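Local coordinates for protein putative transcriptional regulator (MarR/EmrR family) (Acinetobacter sp. ADP1, PDB 3NRV) that probably binds DNA through a winged helix-turn-helix domain of the MarR type and regulates transcription, at the interface of chains A and B. Residues are numbered along the deposited sequence; one frame, centred on the assembly and turned at random. Chains: chain A/B, Putative transcriptional regulator (MarR/EmrR family).

The interface of chains A and B. Residues chain A 6-7, 12; chain B 43, 108, 112, 115-116, 119.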
loop_
_atom_site.group_PDB
_atom_site.type_symbol
_atom_site.label_atom_id
_atom_site.label_comp_id
_atom_site.label_asym_id
_atom_site.label_seq_id
_atom_site.Cartn_x
_atom_site.Cartn_y
_atom_site.Cartn_z
ATOM N N LYS A 6 1.623 0.581 -20.620
ATOM C CA LYS A 6 0.714 1.718 -20.730
ATOM C C LYS A 6 0.872 2.702 -19.575
ATOM O O LYS A 6 0.415 3.845 -19.645
ATOM C CB LYS A 6 -0.729 1.225 -20.761
ATOM C CG LYS A 6 -1.128 0.563 -22.059
ATOM C CD LYS A 6 -2.517 1.009 -22.463
ATOM C CE LYS A 6 -3.540 -0.025 -22.083
ATOM N NZ LYS A 6 -4.915 0.499 -22.228
ATOM N N ILE A 7 1.499 2.237 -18.502
ATOM C CA ILE A 7 1.627 3.012 -17.279
ATOM C C ILE A 7 3.100 3.048 -16.908
ATOM O O ILE A 7 3.762 2.011 -16.854
ATOM C CB ILE A 7 0.819 2.361 -16.119
ATOM C CG1 ILE A 7 -0.682 2.497 -16.370
ATOM C CG2 ILE A 7 1.186 2.972 -14.744
ATOM C CD1 ILE A 7 -1.498 1.580 -15.505
ATOM N N HIS A 12 3.866 7.359 -11.392
ATOM C CA HIS A 12 2.494 6.995 -11.033
ATOM C C HIS A 12 2.380 7.214 -9.514
ATOM O O HIS A 12 2.933 6.450 -8.706
ATOM C CB HIS A 12 2.265 5.528 -11.411
ATOM C CG HIS A 12 0.826 5.120 -11.504
ATOM N ND1 HIS A 12 -0.046 5.638 -12.441
ATOM C CD2 HIS A 12 0.116 4.195 -10.808
ATOM C CE1 HIS A 12 -1.230 5.067 -12.303
ATOM N NE2 HIS A 12 -1.158 4.189 -11.314
ATOM N N TRP B 43 -3.949 -6.534 -8.771
ATOM C CA TRP B 43 -3.706 -5.490 -9.779
ATOM C C TRP B 43 -2.272 -4.923 -9.694
ATOM O O TRP B 43 -1.604 -4.762 -10.705
ATOM C CB TRP B 43 -4.742 -4.340 -9.689
ATOM C CG TRP B 43 -4.270 -3.176 -10.478
ATOM C CD1 TRP B 43 -3.822 -1.973 -10.007
ATOM C CD2 TRP B 43 -4.079 -3.150 -11.898
ATOM N NE1 TRP B 43 -3.395 -1.186 -11.061
ATOM C CE2 TRP B 43 -3.539 -1.885 -12.222
ATOM C CE3 TRP B 43 -4.329 -4.067 -12.919
ATOM C CZ2 TRP B 43 -3.255 -1.519 -13.535
ATOM C CZ3 TRP B 43 -4.043 -3.695 -14.222
ATOM C CH2 TRP B 43 -3.512 -2.435 -14.514
ATOM N N TYR B 108 -4.502 -6.749 -18.224
ATOM C CA TYR B 108 -3.725 -5.527 -18.066
ATOM C C TYR B 108 -4.159 -4.476 -19.082
ATOM O O TYR B 108 -4.303 -3.295 -18.764
ATOM C CB TYR B 108 -2.220 -5.792 -18.193
ATOM C CG TYR B 108 -1.437 -4.516 -18.081
ATOM C CD1 TYR B 108 -1.157 -3.953 -16.841
ATOM C CD2 TYR B 108 -1.016 -3.842 -19.227
ATOM C CE1 TYR B 108 -0.462 -2.749 -16.741
ATOM C CE2 TYR B 108 -0.320 -2.650 -19.141
ATOM C CZ TYR B 108 -0.041 -2.110 -17.903
ATOM O OH TYR B 108 0.656 -0.929 -17.846
ATOM N N SER B 112 -5.709 -1.274 -17.315
ATOM C CA SER B 112 -4.755 -0.170 -17.215
ATOM C C SER B 112 -5.440 1.173 -17.501
ATOM O O SER B 112 -5.100 2.187 -16.903
ATOM C CB SER B 112 -3.531 -0.395 -18.114
ATOM O OG SER B 112 -3.907 -0.606 -19.456
ATOM N N ALA B 115 -6.848 2.242 -14.267
ATOM C CA ALA B 115 -5.759 2.701 -13.404
ATOM C C ALA B 115 -5.339 4.128 -13.779
ATOM O O ALA B 115 -5.092 4.979 -12.917
ATOM C CB ALA B 115 -4.556 1.744 -13.510
ATOM N N ILE B 116 -5.262 4.383 -15.075
ATOM C CA ILE B 116 -4.849 5.687 -15.569
ATOM C C ILE B 116 -5.866 6.759 -15.196
ATOM O O ILE B 116 -5.492 7.850 -14.760
ATOM C CB ILE B 116 -4.604 5.638 -17.101
ATOM C CG1 ILE B 116 -3.288 4.911 -17.385
ATOM C CG2 ILE B 116 -4.548 7.039 -17.703
ATOM C CD1 ILE B 116 -3.217 4.341 -18.793
ATOM N N GLU B 119 -5.609 7.597 -11.434
ATOM C CA GLU B 119 -4.405 8.369 -11.127
ATOM C C GLU B 119 -4.634 9.823 -11.528
ATOM O O GLU B 119 -4.282 10.751 -10.796
ATOM C CB GLU B 119 -3.196 7.779 -11.881
ATOM C CG GLU B 119 -1.974 8.683 -12.003
ATOM C CD GLU B 119 -1.090 8.675 -10.753
ATOM O OE1 GLU B 119 -1.422 7.958 -9.774
ATOM O OE2 GLU B 119 -0.066 9.400 -10.745
HETATM O O HOH W 1 -4.066 4.217 -10.531
HETATM O O HOH W 2 3.450 -0.722 -17.882
#
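Two torsions set up the stack of A:His12 on B:Glu119: the imidazole CG lies opposite the backbone N (chi1 -162°), and B:Glu119 CG, on helix 102-122 of chain B, is likewise anti to its backbone N (chi1 163°), the side chain then bending at chi2. The two side chains run past each other in opposite directions, with ring and carboxylate planes 22° apart. OE1 of B:Glu119 sits 3.8 Å above the centre of the A:His12 ring, evidence for a face contact rather than an in-plane ion pair. Nearer the backbone, B:Glu119 CB meets A:His12 CE1 at 3.4 Å. The opposite ring face is covered toward its rim by CG2 of A:Ile7, so the imidazole is sandwiched. Its rotation is probably fixed further by water 1, which is 3.0 Å from A:His12 NE2 and also bonds the backbone O of B:Ala115.

The CG1 branch of A:Ile7 reaches toward helix 102-122 of chain B. A:Ile7 CD1 rests against the B:Ala115 methyl, 3.7 Å from its CB, and also reaches B:Ser112 CB and, marginally, the benzo edge of B:Trp43 at CZ2. A:Ile7 CG1 packs alongside CG1 of B:Ile116 at 3.7 Å, these two side chains passing antiparallel.

Beside this apolar patch, the phenol OH of B:Tyr108 faces the backbone N atoms of A:Lys6 and A:Ile7; both hydrogen bonds are weak. Water 2 supplements them: it lies 2.8 Å from B:Tyr108 OH and also bonds the carbonyl O of A:Ile7. B:Ser112 OG bonds the B:Tyr108 carbonyl O at 2.8 Å, one turn back; its approach to the A:Lys6 side-chain end is too close at CE for the modelled amine position to be trusted.

The N-terminal segment of chain A is thus laid along helix 102-122 of chain B, a subunit contact that probably helps hold together the dimer typical of MarR regulators.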